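Local atomic coordinates of leucine aminopeptidase 2 (Saccharomyces cerevisiae, PDB entry 2XPZ), a protein that acts as a zinc aminopeptidase that preferentially cleaves di- and tripeptides and also shows low epoxide hydrolase activity in vitro. Residues 320-325 with 426-431; 147-152 with 378-383; 28-33 with 161-166. All blocks are in the same frame, centred on the assembly; numbering follows the deposited sequence.

Contact 1 of 3, residues 320-325 with 426-431. With ZN (zinc ion), chain C.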
ATOM      1  N   PHE A 320     -13.115   1.467   4.285  1.00 25.44           N
ATOM      2  CA  PHE A 320     -11.803   1.505   3.689  1.00 23.98           C
ATOM      3  C   PHE A 320     -11.811   1.151   2.205  1.00 34.89           C
ATOM      4  O   PHE A 320     -10.899   1.537   1.475  1.00 33.34           O
ATOM      5  CB  PHE A 320     -10.890   0.561   4.461  1.00 25.43           C
ATOM      6  CG  PHE A 320      -9.472   0.599   4.018  1.00 32.03           C
ATOM      7  CD1 PHE A 320      -8.812   1.802   3.889  1.00 33.44           C
ATOM      8  CD2 PHE A 320      -8.790  -0.571   3.751  1.00 33.65           C
ATOM      9  CE1 PHE A 320      -7.507   1.837   3.489  1.00 31.76           C
ATOM     10  CE2 PHE A 320      -7.483  -0.536   3.354  1.00 33.41           C
ATOM     11  CZ  PHE A 320      -6.840   0.666   3.223  1.00 27.11           C
ATOM     12  N   TRP A 321     -12.842   0.432   1.760  1.00 37.13           N
ATOM     13  CA  TRP A 321     -12.933  -0.018   0.371  1.00 30.30           C
ATOM     14  C   TRP A 321     -13.005   1.154  -0.608  1.00 25.73           C
ATOM     15  O   TRP A 321     -12.566   1.035  -1.756  1.00 24.51           O
ATOM     16  CB  TRP A 321     -14.126  -0.971   0.173  1.00 33.46           C
ATOM     17  CG  TRP A 321     -15.452  -0.280  -0.017  1.00 35.20           C
ATOM     18  CD1 TRP A 321     -16.356   0.068   0.955  1.00 32.51           C
ATOM     19  CD2 TRP A 321     -16.024   0.141  -1.265  1.00 31.23           C
ATOM     20  NE1 TRP A 321     -17.448   0.686   0.384  1.00 28.88           N
ATOM     21  CE2 TRP A 321     -17.264   0.742  -0.971  1.00 28.14           C
ATOM     22  CE3 TRP A 321     -15.603   0.071  -2.597  1.00 24.15           C
ATOM     23  CZ2 TRP A 321     -18.081   1.269  -1.971  1.00 32.37           C
ATOM     24  CZ3 TRP A 321     -16.417   0.593  -3.581  1.00 17.05           C
ATOM     25  CH2 TRP A 321     -17.634   1.182  -3.266  1.00 26.56           C
ATOM     26  N   LEU A 322     -13.553   2.275  -0.143  1.00 23.04           N
ATOM     27  CA  LEU A 322     -13.638   3.517  -0.915  1.00 25.86           C
ATOM     28  C   LEU A 322     -12.263   4.155  -1.140  1.00 26.34           C
ATOM     29  O   LEU A 322     -12.059   4.959  -2.054  1.00 28.91           O
ATOM     30  CB  LEU A 322     -14.530   4.514  -0.175  1.00 30.68           C
ATOM     31  CG  LEU A 322     -16.022   4.207  -0.147  1.00 29.99           C
ATOM     32  CD1 LEU A 322     -16.694   4.962   0.975  1.00 31.38           C
ATOM     33  CD2 LEU A 322     -16.650   4.540  -1.495  1.00 31.87           C
ATOM     34  N   ASN A 323     -11.338   3.806  -0.261  1.00 21.01           N
ATOM     35  CA  ASN A 323      -9.968   4.228  -0.375  1.00 25.52           C
ATOM     36  C   ASN A 323      -9.334   3.334  -1.414  1.00 22.42           C
ATOM     37  O   ASN A 323      -9.041   3.764  -2.522  1.00 21.66           O
ATOM     38  CB  ASN A 323      -9.269   4.051   0.979  1.00 27.95           C
ATOM     39  CG  ASN A 323      -8.019   4.912   1.125  1.00 22.27           C
ATOM     40  OD1 ASN A 323      -7.349   5.228   0.150  1.00 21.51           O
ATOM     41  ND2 ASN A 323      -7.694   5.270   2.354  1.00 14.00           N
ATOM     42  N   GLU A 324      -9.185   2.065  -1.051  1.00 26.91           N
ATOM     43  CA  GLU A 324      -8.385   1.097  -1.804  1.00 26.92           C
ATOM     44  C   GLU A 324      -9.013   0.468  -3.046  1.00 25.04           C
ATOM     45  O   GLU A 324      -8.316   0.197  -4.016  1.00 21.76           O
ATOM     46  CB  GLU A 324      -7.902   0.001  -0.865  1.00 29.43           C
ATOM     47  CG  GLU A 324      -6.741   0.450  -0.036  1.00 36.65           C
ATOM     48  CD  GLU A 324      -5.575   0.861  -0.906  1.00 50.63           C
ATOM     49  OE1 GLU A 324      -5.667   0.697  -2.143  1.00 56.79           O
ATOM     50  OE2 GLU A 324      -4.566   1.340  -0.352  1.00 52.25           O
ATOM     51  N   GLY A 325     -10.317   0.226  -3.004  1.00 26.06           N
ATOM     52  CA  GLY A 325     -11.023  -0.286  -4.157  1.00 22.83           C
ATOM     53  C   GLY A 325     -11.039   0.701  -5.300  1.00 23.53           C
ATOM     54  O   GLY A 325     -10.754   0.344  -6.432  1.00 33.34           O
ATOM     55  N   LEU A 426     -15.929  10.426   3.233  1.00 27.93           N
ATOM     56  CA  LEU A 426     -17.278   9.890   3.050  1.00 25.34           C
ATOM     57  C   LEU A 426     -17.360   8.429   3.433  1.00 26.49           C
ATOM     58  O   LEU A 426     -16.346   7.760   3.622  1.00 26.85           O
ATOM     59  CB  LEU A 426     -17.759  10.080   1.611  1.00 26.28           C
ATOM     60  CG  LEU A 426     -16.880   9.452   0.535  1.00 36.43           C
ATOM     61  CD1 LEU A 426     -17.280   8.028   0.362  1.00 45.85           C
ATOM     62  CD2 LEU A 426     -17.045  10.185  -0.764  1.00 41.85           C
ATOM     63  N   ASP A 427     -18.585   7.942   3.568  1.00 35.54           N
ATOM     64  CA  ASP A 427     -18.816   6.529   3.838  1.00 41.87           C
ATOM     65  C   ASP A 427     -19.432   5.836   2.626  1.00 35.77           C
ATOM     66  O   ASP A 427     -19.736   6.477   1.616  1.00 29.25           O
ATOM     67  CB  ASP A 427     -19.687   6.329   5.094  1.00 46.02           C
ATOM     68  CG  ASP A 427     -20.950   7.181   5.086  1.00 46.66           C
ATOM     69  OD1 ASP A 427     -21.522   7.417   3.998  1.00 46.58           O
ATOM     70  OD2 ASP A 427     -21.375   7.609   6.181  1.00 43.25           O
ATOM     71  N   THR A 428     -19.594   4.522   2.734  1.00 37.04           N
ATOM     72  CA  THR A 428     -20.253   3.725   1.708  1.00 39.36           C
ATOM     73  C   THR A 428     -21.570   4.356   1.260  1.00 43.28           C
ATOM     74  O   THR A 428     -21.779   4.615   0.076  1.00 45.36           O
ATOM     75  CB  THR A 428     -20.537   2.303   2.224  1.00 39.96           C
ATOM     76  OG1 THR A 428     -19.298   1.647   2.526  1.00 39.78           O
ATOM     77  CG2 THR A 428     -21.306   1.501   1.184  1.00 34.92           C
ATOM     78  N   PHE A 429     -22.452   4.607   2.218  1.00 44.42           N
ATOM     79  CA  PHE A 429     -23.777   5.139   1.917  1.00 50.08           C
ATOM     80  C   PHE A 429     -23.721   6.477   1.171  1.00 53.05           C
ATOM     81  O   PHE A 429     -24.547   6.735   0.301  1.00 56.50           O
ATOM     82  CB  PHE A 429     -24.629   5.255   3.192  1.00 48.51           C
ATOM     83  CG  PHE A 429     -24.699   3.985   3.999  1.00 46.90           C
ATOM     84  CD1 PHE A 429     -25.785   3.141   3.892  1.00 45.81           C
ATOM     85  CD2 PHE A 429     -23.670   3.638   4.860  1.00 51.65           C
ATOM     86  CE1 PHE A 429     -25.841   1.977   4.630  1.00 53.68           C
ATOM     87  CE2 PHE A 429     -23.722   2.480   5.596  1.00 54.82           C
ATOM     88  CZ  PHE A 429     -24.806   1.650   5.488  1.00 55.68           C
ATOM     89  N   GLN A 430     -22.750   7.322   1.506  1.00 55.48           N
ATOM     90  CA  GLN A 430     -22.606   8.614   0.831  1.00 47.21           C
ATOM     91  C   GLN A 430     -22.190   8.436  -0.617  1.00 41.89           C
ATOM     92  O   GLN A 430     -22.522   9.255  -1.477  1.00 36.56           O
ATOM     93  CB  GLN A 430     -21.593   9.502   1.549  1.00 41.59           C
ATOM     94  CG  GLN A 430     -22.157  10.239   2.739  1.00 41.16           C
ATOM     95  CD  GLN A 430     -21.188  11.252   3.288  1.00 34.50           C
ATOM     96  OE1 GLN A 430     -20.286  10.903   4.041  1.00 38.16           O
ATOM     97  NE2 GLN A 430     -21.362  12.515   2.910  1.00 31.08           N
ATOM     98  N   PHE A 431     -21.450   7.366  -0.877  1.00 38.46           N
ATOM     99  CA  PHE A 431     -21.014   7.067  -2.231  1.00 44.74           C
ATOM    100  C   PHE A 431     -22.205   6.674  -3.087  1.00 40.83           C
ATOM    101  O   PHE A 431     -22.371   7.180  -4.199  1.00 32.97           O
ATOM    102  CB  PHE A 431     -19.953   5.955  -2.229  1.00 44.70           C
ATOM    103  CG  PHE A 431     -19.898   5.159  -3.506  1.00 34.63           C
ATOM    104  CD1 PHE A 431     -19.385   5.711  -4.669  1.00 32.82           C
ATOM    105  CD2 PHE A 431     -20.348   3.852  -3.533  1.00 30.76           C
ATOM    106  CE1 PHE A 431     -19.335   4.979  -5.835  1.00 32.86           C
ATOM    107  CE2 PHE A 431     -20.302   3.113  -4.694  1.00 39.61           C
ATOM    108  CZ  PHE A 431     -19.792   3.677  -5.848  1.00 42.49           C
TER
HETATM  109 ZN    ZN C1673      -3.082   1.579  -1.870  1.00 31.96          ZN
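Helix 321-339, which supplies the glutamate ligand of the zinc site in this M1 peptidase, rests its first turn on the start of helix 428-438, with Trp321 and Leu322 meeting Thr428 and Phe431. One face of that turn serves the metal: Glu324 OE2 binds the zinc ion at 2.1 Å, completing the protein ligands begun by His301 and His305. The indole of Trp321 extends from the turn with CG lodged between the backbone N and the carbonyl carbon (chi1 82°) and uses its rim in two ways. On the pyrrole side, NE1 donates to Thr428 OG1 at 3.0 Å, the oxygen lying almost exactly in the ring plane; the same hydroxyl is also hydrogen-bonded to His319. On the benzo side, CH2 comes to 3.6 Å from Phe431 CE2 in an offset edge-to-face pair, the indole rim turned toward the phenyl face with the planes at 81°. Leu322 divides its branches: CD2 packs 3.7 Å from Phe431 CB, while CD1 lies over the Asp427-Thr428 peptide. Asp427, the N-cap of helix 428-438, forms a capping box with Gln430, in which Asp427 OD1 accepts from Gln430 N at 2.8 Å and Gln430 OE1 accepts a weak bond from Asp427 N. The other carboxylate oxygen, OD2, accepts from Glu16 N. A phenylalanine at Trp321 would lack the indole N-H and the outer ring, and would probably leave Thr428 OG1 without this donor and open a gap beside Phe431. All the touching residues are buried, and the indole N-H has its acceptor within the contact. The chemistry is thus apolar apart from one nearly coplanar hydrogen bond, which with the crossed rings should fix the rotation of the indole a few residues from the zinc ligand.

Contact 2 of 3, residues 147-152 with 378-383; sequences EAIHAR and NTDPDD
The imidazole of His150 approaches the Asp382 carboxylate obliquely, NE2 lying 4.4 Å from OD2, and the two are joined by water 1. This water sits at the ring edge, in plane, 2.9 Å from His150 NE2, and donates to Asp382 OD2. At the other ring nitrogen, ND1 is hydrogen-bonded to Thr125, so the ring has a polar partner on both nitrogens. The guanidinium of Arg152 carries Ile149 CB over one face, toward the rim, while its nitrogens are held by a salt bridge to Asp159 and by the carbonyls of Leu97 and Ser20. The peptide between Glu147 and Ala148 is cis, which puts its oxygen and N-H on the same side. Water 1 gives a weak bond to Glu147 O, and water 2 accepts from Ala148 N at 2.9 Å while donating to Asp382 OD1 at 2.9 Å. The carboxylate is thereby linked through water to both polar atoms of one peptide, firmly to the N-H and weakly to the oxygen. Beside it the contact is apolar: with CG1 between the backbone N and the carbonyl carbon (chi1 62°), Ile149 turns both branches to the CG-CD edge of Pro381, CG2 meeting CG at 3.7 Å and CD1 meeting CD at 3.7 Å, and Ala148 CB adds a looser touch. Glu147, a substrate-binding residue, lies in the loop between strands 141-144 and 165-172, which here meets the loop from helix 341-361 to helix 387-403 of the catalytic domain.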
ATOM      1  N   GLU A 147      -0.517   4.475   8.655  1.00 21.31           N
ATOM      2  CA  GLU A 147      -1.768   3.742   8.454  1.00 23.39           C
ATOM      3  C   GLU A 147      -1.788   2.456   9.285  1.00 30.06           C
ATOM      4  O   GLU A 147      -0.796   1.723   9.309  1.00 40.90           O
ATOM      5  CB  GLU A 147      -1.917   3.422   6.965  1.00 27.54           C
ATOM      6  CG  GLU A 147      -3.331   3.060   6.526  1.00 24.12           C
ATOM      7  CD  GLU A 147      -3.493   2.966   5.023  1.00 27.26           C
ATOM      8  OE1 GLU A 147      -2.616   2.424   4.339  1.00 34.44           O
ATOM      9  OE2 GLU A 147      -4.515   3.453   4.515  1.00 29.80           O
ATOM     10  N   ALA A 148      -2.901   2.176   9.967  1.00 24.35           N
ATOM     11  CA  ALA A 148      -4.119   2.984   9.892  1.00 20.43           C
ATOM     12  C   ALA A 148      -4.315   3.974  11.042  1.00 16.10           C
ATOM     13  O   ALA A 148      -4.783   5.076  10.815  1.00 23.20           O
ATOM     14  CB  ALA A 148      -5.344   2.081   9.769  1.00 19.23           C
ATOM     15  N   ILE A 149      -3.985   3.570  12.266  1.00 14.13           N
ATOM     16  CA  ILE A 149      -4.111   4.438  13.430  1.00 15.82           C
ATOM     17  C   ILE A 149      -2.795   4.552  14.188  1.00 22.73           C
ATOM     18  O   ILE A 149      -2.766   4.493  15.412  1.00 21.76           O
ATOM     19  CB  ILE A 149      -5.179   3.938  14.417  1.00  9.34           C
ATOM     20  CG1 ILE A 149      -4.808   2.555  14.952  1.00 15.14           C
ATOM     21  CG2 ILE A 149      -6.539   3.934  13.773  1.00 13.57           C
ATOM     22  CD1 ILE A 149      -5.591   2.152  16.169  1.00 21.31           C
ATOM     23  N   HIS A 150      -1.697   4.715  13.466  1.00 23.32           N
ATOM     24  CA  HIS A 150      -0.405   4.813  14.128  1.00 23.85           C
ATOM     25  C   HIS A 150       0.049   6.249  14.254  1.00 16.63           C
ATOM     26  O   HIS A 150       1.031   6.536  14.929  1.00 14.53           O
ATOM     27  CB  HIS A 150       0.656   3.991  13.400  1.00 23.60           C
ATOM     28  CG  HIS A 150       0.497   2.515  13.573  1.00 29.61           C
ATOM     29  ND1 HIS A 150       0.548   1.906  14.812  1.00 35.82           N
ATOM     30  CD2 HIS A 150       0.298   1.526  12.677  1.00 35.21           C
ATOM     31  CE1 HIS A 150       0.381   0.608  14.665  1.00 45.28           C
ATOM     32  NE2 HIS A 150       0.227   0.346  13.378  1.00 42.49           N
ATOM     33  N   ALA A 151      -0.662   7.158  13.604  1.00 12.50           N
ATOM     34  CA  ALA A 151      -0.279   8.568  13.668  1.00 24.19           C
ATOM     35  C   ALA A 151      -0.323   9.068  15.107  1.00 23.33           C
ATOM     36  O   ALA A 151       0.485   9.907  15.513  1.00 24.50           O
ATOM     37  CB  ALA A 151      -1.176   9.414  12.783  1.00 26.46           C
ATOM     38  N   ARG A 152      -1.270   8.530  15.867  1.00 20.82           N
ATOM     39  CA  ARG A 152      -1.430   8.871  17.261  1.00 19.71           C
ATOM     40  C   ARG A 152      -0.157   8.537  18.056  1.00 27.11           C
ATOM     41  O   ARG A 152       0.020   9.006  19.183  1.00 31.37           O
ATOM     42  CB  ARG A 152      -2.692   8.203  17.831  1.00 15.28           C
ATOM     43  CG  ARG A 152      -2.635   6.698  17.961  1.00 14.24           C
ATOM     44  CD  ARG A 152      -4.001   6.090  18.251  1.00 12.91           C
ATOM     45  NE  ARG A 152      -4.955   6.353  17.181  1.00 14.17           N
ATOM     46  CZ  ARG A 152      -6.199   5.888  17.155  1.00 22.58           C
ATOM     47  NH1 ARG A 152      -6.643   5.130  18.151  1.00 23.37           N
ATOM     48  NH2 ARG A 152      -6.997   6.180  16.132  1.00 14.47           N
ATOM     49  N   ASN A 378     -13.360  -1.636  19.537  1.00 41.32           N
ATOM     50  CA  ASN A 378     -12.631  -2.814  20.034  1.00 46.80           C
ATOM     51  C   ASN A 378     -11.695  -3.520  19.015  1.00 46.60           C
ATOM     52  O   ASN A 378     -10.597  -3.962  19.370  1.00 52.38           O
ATOM     53  CB  ASN A 378     -13.593  -3.827  20.694  1.00 50.86           C
ATOM     54  CG  ASN A 378     -14.798  -4.184  19.816  1.00 55.40           C
ATOM     55  OD1 ASN A 378     -15.046  -3.603  18.749  1.00 49.44           O
ATOM     56  ND2 ASN A 378     -15.558  -5.155  20.282  1.00 68.23           N
ATOM     57  N   THR A 379     -12.120  -3.618  17.759  1.00 40.82           N
ATOM     58  CA  THR A 379     -11.328  -4.295  16.729  1.00 40.27           C
ATOM     59  C   THR A 379     -10.194  -3.407  16.233  1.00 36.79           C
ATOM     60  O   THR A 379     -10.409  -2.258  15.871  1.00 28.62           O
ATOM     61  CB  THR A 379     -12.206  -4.772  15.549  1.00 48.45           C
ATOM     62  OG1 THR A 379     -13.042  -5.856  15.980  1.00 46.71           O
ATOM     63  CG2 THR A 379     -11.337  -5.247  14.376  1.00 58.73           C
ATOM     64  N   ASP A 380      -8.979  -3.934  16.258  1.00 42.59           N
ATOM     65  CA  ASP A 380      -7.855  -3.213  15.711  1.00 39.93           C
ATOM     66  C   ASP A 380      -8.169  -2.967  14.264  1.00 36.58           C
ATOM     67  O   ASP A 380      -8.521  -3.893  13.545  1.00 38.77           O
ATOM     68  CB  ASP A 380      -6.579  -4.029  15.825  1.00 44.25           C
ATOM     69  CG  ASP A 380      -5.374  -3.289  15.284  1.00 50.08           C
ATOM     70  OD1 ASP A 380      -5.525  -2.110  14.892  1.00 54.34           O
ATOM     71  OD2 ASP A 380      -4.276  -3.877  15.254  1.00 51.94           O
ATOM     72  N   PRO A 381      -8.053  -1.709  13.831  1.00 32.87           N
ATOM     73  CA  PRO A 381      -8.375  -1.371  12.449  1.00 31.67           C
ATOM     74  C   PRO A 381      -7.568  -2.192  11.440  1.00 36.10           C
ATOM     75  O   PRO A 381      -7.960  -2.238  10.284  1.00 38.31           O
ATOM     76  CB  PRO A 381      -8.004   0.108  12.370  1.00 26.20           C
ATOM     77  CG  PRO A 381      -8.139   0.591  13.752  1.00 23.42           C
ATOM     78  CD  PRO A 381      -7.691  -0.519  14.617  1.00 26.00           C
ATOM     79  N   ASP A 382      -6.478  -2.828  11.869  1.00 41.66           N
ATOM     80  CA  ASP A 382      -5.630  -3.623  10.976  1.00 43.78           C
ATOM     81  C   ASP A 382      -6.326  -4.876  10.415  1.00 51.42           C
ATOM     82  O   ASP A 382      -5.972  -5.359   9.340  1.00 54.41           O
ATOM     83  CB  ASP A 382      -4.326  -4.021  11.681  1.00 51.15           C
ATOM     84  CG  ASP A 382      -3.291  -2.899  11.699  1.00 60.64           C
ATOM     85  OD1 ASP A 382      -3.573  -1.809  11.157  1.00 66.97           O
ATOM     86  OD2 ASP A 382      -2.186  -3.112  12.252  1.00 59.44           O
ATOM     87  N   ASP A 383      -7.302  -5.411  11.140  1.00 55.71           N
ATOM     88  CA  ASP A 383      -8.043  -6.581  10.673  1.00 52.26           C
ATOM     89  C   ASP A 383      -8.866  -6.253   9.444  1.00 52.07           C
ATOM     90  O   ASP A 383      -9.227  -7.135   8.670  1.00 61.66           O
ATOM     91  CB  ASP A 383      -8.968  -7.093  11.764  1.00 59.42           C
ATOM     92  CG  ASP A 383      -8.221  -7.764  12.877  1.00 69.59           C
ATOM     93  OD1 ASP A 383      -7.328  -8.584  12.573  1.00 75.25           O
ATOM     94  OD2 ASP A 383      -8.532  -7.475  14.050  1.00 70.72           O
TER
HETATM   95  O   HOH W   1      -0.297  -1.116  10.972  1.00 33.41           O
HETATM   96  O   HOH W   2      -2.982   0.725  12.422  1.00 32.06           O

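Contact 3 of 3, residues 28-33 with 161-166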
ATOM      1  N   PHE A  28     -14.745  19.389  17.222  1.00 38.21           N
ATOM      2  CA  PHE A  28     -13.793  20.398  16.772  1.00 38.03           C
ATOM      3  C   PHE A  28     -13.600  20.419  15.255  1.00 39.39           C
ATOM      4  O   PHE A  28     -13.845  19.429  14.560  1.00 46.47           O
ATOM      5  CB  PHE A  28     -12.434  20.224  17.465  1.00 35.49           C
ATOM      6  CG  PHE A  28     -12.471  20.447  18.949  1.00 30.43           C
ATOM      7  CD1 PHE A  28     -12.200  21.689  19.481  1.00 28.49           C
ATOM      8  CD2 PHE A  28     -12.770  19.408  19.809  1.00 31.22           C
ATOM      9  CE1 PHE A  28     -12.235  21.895  20.846  1.00 35.71           C
ATOM     10  CE2 PHE A  28     -12.803  19.601  21.170  1.00 34.61           C
ATOM     11  CZ  PHE A  28     -12.539  20.847  21.692  1.00 37.15           C
ATOM     12  N   ALA A  29     -13.174  21.575  14.757  1.00 30.80           N
ATOM     13  CA  ALA A  29     -12.726  21.715  13.385  1.00 22.14           C
ATOM     14  C   ALA A  29     -11.245  21.980  13.464  1.00 24.53           C
ATOM     15  O   ALA A  29     -10.796  22.825  14.229  1.00 28.04           O
ATOM     16  CB  ALA A  29     -13.424  22.861  12.701  1.00 19.12           C
ATOM     17  N   VAL A  30     -10.480  21.228  12.695  1.00 22.61           N
ATOM     18  CA  VAL A  30      -9.060  21.421  12.689  1.00 22.60           C
ATOM     19  C   VAL A  30      -8.782  22.288  11.500  1.00 24.86           C
ATOM     20  O   VAL A  30      -8.959  21.854  10.371  1.00 30.24           O
ATOM     21  CB  VAL A  30      -8.314  20.098  12.538  1.00 19.30           C
ATOM     22  CG1 VAL A  30      -6.840  20.356  12.492  1.00 13.26           C
ATOM     23  CG2 VAL A  30      -8.640  19.179  13.689  1.00 23.17           C
ATOM     24  N   LEU A  31      -8.364  23.521  11.746  1.00 21.22           N
ATOM     25  CA  LEU A  31      -8.191  24.457  10.649  1.00 23.06           C
ATOM     26  C   LEU A  31      -6.802  24.371  10.064  1.00 20.28           C
ATOM     27  O   LEU A  31      -6.590  24.704   8.903  1.00 34.94           O
ATOM     28  CB  LEU A  31      -8.517  25.886  11.077  1.00 23.17           C
ATOM     29  CG  LEU A  31      -9.999  26.111  11.361  1.00 18.08           C
ATOM     30  CD1 LEU A  31     -10.203  27.470  11.961  1.00 22.79           C
ATOM     31  CD2 LEU A  31     -10.800  25.966  10.094  1.00 11.94           C
ATOM     32  N   HIS A  32      -5.852  23.907  10.859  1.00 13.61           N
ATOM     33  CA  HIS A  32      -4.477  23.826  10.390  1.00 13.90           C
ATOM     34  C   HIS A  32      -3.619  23.191  11.444  1.00  9.61           C
ATOM     35  O   HIS A  32      -3.790  23.451  12.628  1.00 14.90           O
ATOM     36  CB  HIS A  32      -3.931  25.216  10.066  1.00 25.32           C
ATOM     37  CG  HIS A  32      -2.508  25.210   9.594  1.00 21.48           C
ATOM     38  ND1 HIS A  32      -2.163  24.884   8.300  1.00 19.13           N
ATOM     39  CD2 HIS A  32      -1.357  25.486  10.238  1.00 24.60           C
ATOM     40  CE1 HIS A  32      -0.851  24.965   8.170  1.00 24.01           C
ATOM     41  NE2 HIS A  32      -0.335  25.326   9.325  1.00 21.83           N
ATOM     42  N   THR A  33      -2.695  22.349  11.005  1.00 21.02           N
ATOM     43  CA  THR A  33      -1.822  21.635  11.920  1.00 24.36           C
ATOM     44  C   THR A  33      -0.379  21.979  11.579  1.00 24.95           C
ATOM     45  O   THR A  33      -0.044  22.195  10.411  1.00 28.77           O
ATOM     46  CB  THR A  33      -2.041  20.113  11.846  1.00 26.11           C
ATOM     47  OG1 THR A  33      -3.444  19.822  11.821  1.00 21.72           O
ATOM     48  CG2 THR A  33      -1.399  19.417  13.037  1.00 29.39           C
ATOM     49  N   PRO A 161      -9.522   9.321   9.646  1.00 16.28           N
ATOM     50  CA  PRO A 161      -9.533   9.765   8.246  1.00 10.34           C
ATOM     51  C   PRO A 161     -10.614  10.821   7.950  1.00 12.27           C
ATOM     52  O   PRO A 161     -10.616  11.395   6.863  1.00 14.79           O
ATOM     53  CB  PRO A 161      -9.815   8.474   7.465  1.00  7.73           C
ATOM     54  CG  PRO A 161      -9.575   7.367   8.431  1.00 10.94           C
ATOM     55  CD  PRO A 161      -9.861   7.898   9.781  1.00 15.10           C
ATOM     56  N   SER A 162     -11.516  11.077   8.891  1.00 11.79           N
ATOM     57  CA  SER A 162     -12.576  12.063   8.666  1.00 18.92           C
ATOM     58  C   SER A 162     -12.129  13.471   9.024  1.00 19.84           C
ATOM     59  O   SER A 162     -12.797  14.446   8.688  1.00 19.39           O
ATOM     60  CB  SER A 162     -13.845  11.693   9.438  1.00 18.50           C
ATOM     61  OG  SER A 162     -13.520  11.026  10.637  1.00 19.16           O
ATOM     62  N   VAL A 163     -10.998  13.563   9.716  1.00 24.74           N
ATOM     63  CA  VAL A 163     -10.380  14.847  10.019  1.00 26.32           C
ATOM     64  C   VAL A 163      -9.207  15.083   9.078  1.00 28.34           C
ATOM     65  O   VAL A 163      -8.192  14.388   9.142  1.00 24.97           O
ATOM     66  CB  VAL A 163      -9.849  14.905  11.455  1.00  4.65           C
ATOM     67  CG1 VAL A 163      -9.062  16.175  11.662  1.00  4.50           C
ATOM     68  CG2 VAL A 163     -10.983  14.823  12.455  1.00  5.13           C
ATOM     69  N   LYS A 164      -9.350  16.061   8.196  1.00 27.35           N
ATOM     70  CA  LYS A 164      -8.268  16.417   7.299  1.00 23.18           C
ATOM     71  C   LYS A 164      -7.866  17.868   7.546  1.00 22.44           C
ATOM     72  O   LYS A 164      -8.729  18.721   7.703  1.00 25.83           O
ATOM     73  CB  LYS A 164      -8.694  16.188   5.850  1.00 24.42           C
ATOM     74  CG  LYS A 164      -8.910  14.716   5.512  1.00 19.37           C
ATOM     75  CD  LYS A 164      -8.816  14.455   4.019  1.00 19.01           C
ATOM     76  CE  LYS A 164     -10.146  14.641   3.337  1.00 20.36           C
ATOM     77  NZ  LYS A 164     -10.079  14.171   1.935  1.00 25.61           N
ATOM     78  N   SER A 165      -6.564  18.141   7.621  1.00 24.59           N
ATOM     79  CA  SER A 165      -6.088  19.513   7.826  1.00 20.52           C
ATOM     80  C   SER A 165      -4.816  19.849   7.046  1.00 21.53           C
ATOM     81  O   SER A 165      -3.943  18.996   6.859  1.00 25.22           O
ATOM     82  CB  SER A 165      -5.904  19.816   9.319  1.00 20.50           C
ATOM     83  OG  SER A 165      -4.546  19.839   9.713  1.00 17.44           O
ATOM     84  N   THR A 166      -4.716  21.089   6.576  1.00 14.52           N
ATOM     85  CA  THR A 166      -3.498  21.490   5.907  1.00 12.66           C
ATOM     86  C   THR A 166      -2.371  21.289   6.906  1.00 16.92           C
ATOM     87  O   THR A 166      -2.612  21.084   8.089  1.00 24.60           O
ATOM     88  CB  THR A 166      -3.570  22.925   5.363  1.00 14.25           C
ATOM     89  OG1 THR A 166      -3.739  23.852   6.436  1.00 24.27           O
ATOM     90  CG2 THR A 166      -4.740  23.060   4.438  1.00 12.90           C
TER
HETATM   91  O   HOH W   3      -7.740  22.672   6.914  1.00 22.96           O
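His32 and Thr166 meet side chain to side chain, the imidazole swung out with CG anti to the backbone N (chi1 179°) and ND1 bonded to Thr166 OG1 at 2.7 Å. The hydroxyl lies at the ring edge, in plane, brought there by a Thr166 chi1 of 63°; either group could be the donor. Next along the strand, Thr33 N donates to Thr166 O at 3.2 Å, from a position tilted out of the carbonyl plane. This backbone bond links strands 28-40 and 165-172, parallel neighbours in the large mixed sheet of the N-terminal domain. On the other flank of 28-40, Leu31 and His32 together face Gln53 of strand 45-56 in a classic beta bulge. Thr33 OG1 and Ser165 OG are modelled only 2.4 Å apart, and the Ser165 torsion is far from staggered, so the details of that hydroxyl pair are doubtful. Val30 sends its two methyls to different partners: CG1 presses on Ser165 CB at 3.4 Å, tighter than usual, whereas CG2 meets Val163 CG1 at 3.6 Å, the two valines crossing at about a right angle. Water 3 donates to Leu31 O and accepts only weakly from Thr166 N.

Contact 1 is wholly buried and helix against helix within the catalytic domain; contacts 2 and 3 are only partly buried. Contact 3 stays within the N-terminal domain, whereas contact 2 bridges the two domains. Chemistry follows place: contact 1 relies on aromatic rings and a direct bond, contact 2 on proline packing and water bridges at an interdomain seam, and contact 3 on a histidine-threonine bond, a strand-to-strand backbone bond and two valines. Contacts 1 and 2 touch through Phe320 CE1 and Glu147 OE2, 3.6 Å apart, so a zinc-binding helix adjoins a substrate-binding loop. The loop of 147-152 runs on toward strand 165-172, which 161-166 enters, yet contacts 2 and 3 do not touch.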